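Local coordinates for protein acyl-CoA dehydrogenase (Slackia heliotrinireducens, PDB 4RM7) that belongs to the acyl-CoA dehydrogenase family and combines two helical domains with a middle beta domain in an assembly of four chains, at residues H18-G23 and S81-A86; A259-A264 and E290-L295. All blocks are in the same frame, centred on the assembly; numbering follows the deposited sequence. Where two conformers were deposited one is given.

How the interactions relate
Interactions 1 and 2 follow one another along the chain, and no helix is common to both. Interaction 1 joins helices 10-26 and 70-84 of the N-terminal helical domain; interaction 2 joins helices 234-270 and 282-311 of the C-terminal helical domain, with the middle beta domain between them in sequence. Their centres nevertheless lie only about 17 Å apart, because helix 70-84 rests on helix 234-270. There R82 NH1 and E262 OE2 form a salt bridge of 2.9 Å, while A259 CB packs against G85 CA at 4.1 Å. The two contacts thus belong to one continuous helical mass, reaching from the N-terminal domain to a subunit interface beside interaction 2.

Interaction 1. Residues H18-G23 and S81-A86; sequences HVREYG and SRISGA
I83 and G23 mark the closest backbone approach, 6.2 Å between their CA atoms, where the C-terminal half of helix 10-26 meets the last turn of helix 70-84. This is helix packing inside the all-helical N-terminal domain of the acyl-CoA dehydrogenase fold. I83 makes most of the contacts. Its CB is directed at the other helix, and its two branches share the work. With CG1 anti to the carbonyl carbon (chi1 -66°) and CD1 carried on in a nearly extended chain (chi2 161°), the methyl CD1 is laid on the backbone of helix 10-26, 3.8 Å from R20 CA and 3.9 Å from G23 CA. The second branch ends on the carbonyl of G23, with I83 CG2 3.6 Å from G23 O. G23 has no side chain, which leaves its main chain as the surface that I83 meets. V19 contributes little here and instead packs on V76, E79 and L80, earlier in helix 70-84.

Next to this apolar patch the side chains of R20 and R82 approach each other. The end of R82 comes back toward helix 10-26, and its NH2 lies 4.3 Å from R20 CD, in an oblique approach. R20 NH1 and R82 NH2 are 4.8 Å apart, like charges without contact. E79 probably eases their repulsion: its OE1 forms a salt bridge with R82 NE, and its OE2 makes a long, weak ion pair with R20 NH1. N17 OD1 accepts from R20 NH2.

Beyond I83 the helix stops at S84, and G85 leaves helical geometry with positive phi (66°). S84 OG hydrogen-bonds L80 O and also closes an ST turn, accepting from A86 N at 3.0 Å.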
loop_
_atom_site.group_PDB
_atom_site.type_symbol
_atom_site.label_atom_id
_atom_site.label_comp_id
_atom_site.label_asym_id
_atom_site.label_seq_id
_atom_site.Cartn_x
_atom_site.Cartn_y
_atom_site.Cartn_z
ATOM N N HIS A 18 -26.533 -24.672 -13.661
ATOM C CA HIS A 18 -27.858 -24.129 -13.934
ATOM C C HIS A 18 -27.827 -22.608 -13.991
ATOM O O HIS A 18 -28.399 -21.999 -14.895
ATOM C CB HIS A 18 -28.858 -24.596 -12.880
ATOM C CG HIS A 18 -28.993 -26.082 -12.797
ATOM N ND1 HIS A 18 -29.778 -26.711 -11.848
ATOM C CD2 HIS A 18 -28.447 -27.074 -13.541
ATOM C CE1 HIS A 18 -29.709 -28.015 -12.017
ATOM N NE2 HIS A 18 -28.909 -28.268 -13.040
ATOM N N VAL A 19 -27.141 -21.995 -13.034
ATOM C CA VAL A 19 -27.039 -20.543 -12.993
ATOM C C VAL A 19 -26.240 -20.004 -14.182
ATOM O O VAL A 19 -26.624 -19.012 -14.784
ATOM C CB VAL A 19 -26.417 -20.085 -11.676
ATOM C CG1 VAL A 19 -26.133 -18.590 -11.707
ATOM C CG2 VAL A 19 -27.361 -20.429 -10.529
ATOM N N ARG A 20 -25.151 -20.685 -14.524
ATOM C CA ARG A 20 -24.299 -20.297 -15.648
ATOM C C ARG A 20 -25.014 -20.411 -17.000
ATOM O O ARG A 20 -24.767 -19.624 -17.914
ATOM C CB ARG A 20 -23.023 -21.151 -15.651
ATOM C CG ARG A 20 -22.107 -20.940 -16.842
ATOM C CD ARG A 20 -20.719 -21.561 -16.620
ATOM N NE ARG A 20 -20.764 -22.866 -15.955
ATOM C CZ ARG A 20 -20.271 -23.108 -14.741
ATOM N NH1 ARG A 20 -19.675 -22.140 -14.041
ATOM N NH2 ARG A 20 -20.368 -24.326 -14.231
ATOM N N GLU A 21 -25.899 -21.389 -17.132
ATOM C CA GLU A 21 -26.659 -21.545 -18.365
ATOM C C GLU A 21 -27.702 -20.410 -18.461
ATOM O O GLU A 21 -27.926 -19.848 -19.524
ATOM C CB GLU A 21 -27.295 -22.942 -18.421
ATOM C CG GLU A 21 -28.543 -23.054 -19.251
ATOM C CD GLU A 21 -28.926 -24.503 -19.536
ATOM O OE1 GLU A 21 -28.004 -25.353 -19.639
ATOM O OE2 GLU A 21 -30.148 -24.783 -19.662
ATOM N N TYR A 22 -28.310 -20.053 -17.343
ATOM C CA TYR A 22 -29.211 -18.915 -17.316
ATOM C C TYR A 22 -28.511 -17.594 -17.608
ATOM O O TYR A 22 -29.005 -16.785 -18.373
ATOM C CB TYR A 22 -29.919 -18.851 -15.959
ATOM C CG TYR A 22 -30.548 -17.523 -15.613
ATOM C CD1 TYR A 22 -31.719 -17.121 -16.202
ATOM C CD2 TYR A 22 -29.964 -16.683 -14.697
ATOM C CE1 TYR A 22 -32.292 -15.915 -15.895
ATOM C CE2 TYR A 22 -30.533 -15.478 -14.381
ATOM C CZ TYR A 22 -31.697 -15.100 -14.986
ATOM O OH TYR A 22 -32.261 -13.902 -14.672
ATOM N N GLY A 23 -27.363 -17.371 -16.986
ATOM C CA GLY A 23 -26.657 -16.121 -17.154
ATOM C C GLY A 23 -26.149 -15.891 -18.551
ATOM O O GLY A 23 -26.261 -14.815 -19.102
ATOM N N SER A 81 -22.950 -12.175 -11.206
ATOM C CA SER A 81 -22.146 -10.958 -11.229
ATOM C C SER A 81 -20.936 -11.151 -12.111
ATOM O O SER A 81 -20.456 -10.198 -12.729
ATOM C CB SER A 81 -21.689 -10.561 -9.823
ATOM O OG SER A 81 -22.792 -10.446 -8.945
ATOM N N ARG A 82 -20.445 -12.390 -12.165
ATOM C CA ARG A 82 -19.280 -12.707 -12.983
ATOM C C ARG A 82 -19.630 -12.655 -14.461
ATOM O O ARG A 82 -18.944 -12.008 -15.244
ATOM C CB ARG A 82 -18.725 -14.088 -12.645
ATOM C CG ARG A 82 -17.460 -14.457 -13.427
ATOM C CD ARG A 82 -17.118 -15.938 -13.249
ATOM N NE ARG A 82 -18.061 -16.789 -13.948
ATOM C CZ ARG A 82 -18.068 -16.933 -15.271
ATOM N NH1 ARG A 82 -17.179 -16.280 -16.016
ATOM N NH2 ARG A 82 -18.967 -17.714 -15.851
ATOM N N ILE A 83 -20.696 -13.358 -14.833
ATOM C CA ILE A 83 -21.146 -13.393 -16.214
ATOM C C ILE A 83 -21.576 -12.008 -16.682
ATOM O O ILE A 83 -21.247 -11.605 -17.786
ATOM C CB ILE A 83 -22.313 -14.387 -16.403
ATOM C CG1 ILE A 83 -21.848 -15.822 -16.163
ATOM C CG2 ILE A 83 -22.922 -14.262 -17.798
ATOM C CD1 ILE A 83 -22.994 -16.758 -15.887
ATOM N N SER A 84 -22.287 -11.264 -15.841
ATOM C CA SER A 84 -22.821 -9.973 -16.276
ATOM C C SER A 84 -21.811 -8.839 -16.215
ATOM O O SER A 84 -21.911 -7.894 -16.975
ATOM C CB SER A 84 -24.028 -9.580 -15.438
ATOM O OG SER A 84 -23.606 -9.218 -14.155
ATOM N N GLY A 85 -20.856 -8.916 -15.293
ATOM C CA GLY A 85 -19.940 -7.811 -15.061
ATOM C C GLY A 85 -20.703 -6.619 -14.504
ATOM O O GLY A 85 -20.340 -5.458 -14.705
ATOM N N ALA A 86 -21.787 -6.902 -13.798
ATOM C CA ALA A 86 -22.668 -5.828 -13.391
ATOM C C ALA A 86 -23.233 -6.071 -12.013
ATOM O O ALA A 86 -23.179 -7.184 -11.490
ATOM C CB ALA A 86 -23.800 -5.650 -14.413
#

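Interaction 2. Residues A259-A264 and E290-L295; sequences AAMEDA and EMEVKL
M261 and M291, both modelled as selenomethionine, fill the space between two nearly antiparallel helices of the C-terminal four-helix bundle. The segment axes run at 157° and come no closer than 11.1 Å, a wide spacing that these long side chains bridge. M261 is the more deeply engaged. CG stands anti to the backbone N (chi1 171°) and the chain bends at chi2 (70°), which puts SE against the side chain of M291: M261 SE lies 3.7 Å from M291 CE and 3.8 Å from M291 CB. The two side chains cross obliquely. M291, bent instead at chi3, turns its methyl toward helix 234-270, and CE also meets A264 CB at 3.8 Å. M291 also packs on D336, A337 and I340 of helix 316-341, so it ties three helices of the bundle together.

L295, one turn further along helix 282-311, sets CD1 against the base of M261, 3.8 Å from M261 CG.

E292 crosses M261 at about a right angle. Its buried carboxylate is met from a second subunit, where Y384 OH of that chain hydrogen-bonds OE1 and Q383 NE2 bonds OE2 weakly. Y384 of that subunit also packs on M261 and L295. The terminal methyl of M261 lies beside this carboxylate, M261 CE 4.0 Å from E292 CB and nearer to E292 OE1.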
loop_
_atom_site.group_PDB
_atom_site.type_symbol
_atom_site.label_atom_id
_atom_site.label_comp_id
_atom_site.label_asym_id
_atom_site.label_seq_id
_atom_site.Cartn_x
_atom_site.Cartn_y
_atom_site.Cartn_z
ATOM N N ALA A 259 -14.826 -10.898 -13.149
ATOM C CA ALA A 259 -15.130 -10.611 -14.552
ATOM C C ALA A 259 -14.069 -9.689 -15.146
ATOM O O ALA A 259 -13.632 -9.876 -16.284
ATOM C CB ALA A 259 -16.505 -9.988 -14.683
ATOM N N ALA A 260 -13.654 -8.707 -14.352
ATOM C CA ALA A 260 -12.574 -7.808 -14.720
ATOM C C ALA A 260 -11.256 -8.555 -14.937
ATOM O O ALA A 260 -10.487 -8.237 -15.844
ATOM C CB ALA A 260 -12.396 -6.745 -13.653
HETATM N N MSE A 261 -10.997 -9.540 -14.089
HETATM C CA MSE A 261 -9.781 -10.322 -14.210
HETATM C C MSE A 261 -9.785 -11.132 -15.515
HETATM O O MSE A 261 -8.796 -11.130 -16.251
HETATM C CB MSE A 261 -9.605 -11.243 -13.003
HETATM C CG MSE A 261 -8.474 -12.234 -13.171
HETATM SE SE MSE A 261 -6.729 -11.360 -13.130
HETATM C CE MSE A 261 -5.714 -12.932 -12.618
ATOM N N GLU A 262 -10.895 -11.806 -15.805
ATOM C CA GLU A 262 -11.041 -12.493 -17.090
ATOM C C GLU A 262 -10.759 -11.597 -18.302
ATOM O O GLU A 262 -10.066 -12.023 -19.238
ATOM C CB GLU A 262 -12.423 -13.092 -17.216
ATOM C CG GLU A 262 -12.665 -14.181 -16.211
ATOM C CD GLU A 262 -14.124 -14.592 -16.142
ATOM O OE1 GLU A 262 -14.928 -14.054 -16.939
ATOM O OE2 GLU A 262 -14.469 -15.454 -15.298
ATOM N N ASP A 263 -11.247 -10.356 -18.290
ATOM C CA ASP A 263 -10.971 -9.445 -19.417
ATOM C C ASP A 263 -9.483 -9.104 -19.506
ATOM O O ASP A 263 -8.906 -9.088 -20.603
ATOM C CB ASP A 263 -11.794 -8.147 -19.320
ATOM C CG ASP A 263 -13.294 -8.389 -19.425
ATOM O OD1 ASP A 263 -13.685 -9.510 -19.805
ATOM O OD2 ASP A 263 -14.081 -7.465 -19.124
ATOM N N ALA A 264 -8.875 -8.825 -18.351
ATOM C CA ALA A 264 -7.444 -8.558 -18.267
ATOM C C ALA A 264 -6.637 -9.714 -18.857
ATOM O O ALA A 264 -5.761 -9.507 -19.700
ATOM C CB ALA A 264 -7.029 -8.315 -16.807
ATOM N N GLU A 290 -0.772 -10.626 -8.420
ATOM C CA GLU A 290 -1.318 -9.788 -7.350
ATOM C C GLU A 290 -2.862 -9.863 -7.343
ATOM O O GLU A 290 -3.493 -10.072 -6.312
ATOM C CB GLU A 290 -0.840 -8.352 -7.532
ATOM C CG GLU A 290 -1.060 -7.487 -6.346
ATOM C CD GLU A 290 0.067 -7.621 -5.339
ATOM O OE1 GLU A 290 1.246 -7.714 -5.763
ATOM O OE2 GLU A 290 -0.236 -7.645 -4.125
HETATM N N MSE A 291 -3.460 -9.732 -8.525
HETATM C CA MSE A 291 -4.908 -9.862 -8.690
HETATM C C MSE A 291 -5.453 -11.250 -8.324
HETATM O O MSE A 291 -6.489 -11.359 -7.672
HETATM C CB MSE A 291 -5.296 -9.529 -10.127
HETATM C CG MSE A 291 -5.125 -8.059 -10.465
HETATM SE SE MSE A 291 -4.801 -7.756 -12.363
HETATM C CE MSE A 291 -6.647 -7.700 -13.040
ATOM N N GLU A 292 -4.774 -12.309 -8.749
ATOM C CA GLU A 292 -5.259 -13.633 -8.429
ATOM C C GLU A 292 -5.138 -13.902 -6.915
ATOM O O GLU A 292 -5.960 -14.627 -6.348
ATOM C CB GLU A 292 -4.514 -14.692 -9.243
ATOM C CG GLU A 292 -5.200 -16.074 -9.216
ATOM C CD GLU A 292 -6.627 -16.067 -9.817
ATOM O OE1 GLU A 292 -6.896 -15.259 -10.713
ATOM O OE2 GLU A 292 -7.486 -16.875 -9.409
ATOM N N VAL A 293 -4.138 -13.317 -6.258
ATOM C CA VAL A 293 -4.024 -13.452 -4.808
ATOM C C VAL A 293 -5.219 -12.788 -4.123
ATOM O O VAL A 293 -5.832 -13.353 -3.210
ATOM C CB VAL A 293 -2.751 -12.819 -4.251
ATOM C CG1 VAL A 293 -2.881 -12.654 -2.751
ATOM C CG2 VAL A 293 -1.530 -13.647 -4.587
ATOM N N LYS A 294 -5.552 -11.585 -4.572
ATOM C CA LYS A 294 -6.682 -10.887 -3.983
ATOM C C LYS A 294 -7.987 -11.650 -4.223
ATOM O O LYS A 294 -8.798 -11.769 -3.306
ATOM C CB LYS A 294 -6.768 -9.457 -4.517
ATOM C CG LYS A 294 -5.629 -8.604 -3.973
ATOM C CD LYS A 294 -5.660 -7.214 -4.516
ATOM C CE LYS A 294 -4.405 -6.474 -4.118
ATOM N NZ LYS A 294 -4.373 -5.103 -4.706
ATOM N N LEU A 295 -8.175 -12.192 -5.428
ATOM C CA LEU A 295 -9.394 -12.947 -5.722
ATOM C C LEU A 295 -9.468 -14.185 -4.833
ATOM O O LEU A 295 -10.539 -14.531 -4.323
ATOM C CB LEU A 295 -9.452 -13.378 -7.180
ATOM C CG LEU A 295 -9.703 -12.339 -8.251
ATOM C CD1 LEU A 295 -9.507 -12.966 -9.628
ATOM C CD2 LEU A 295 -11.123 -11.813 -8.063
#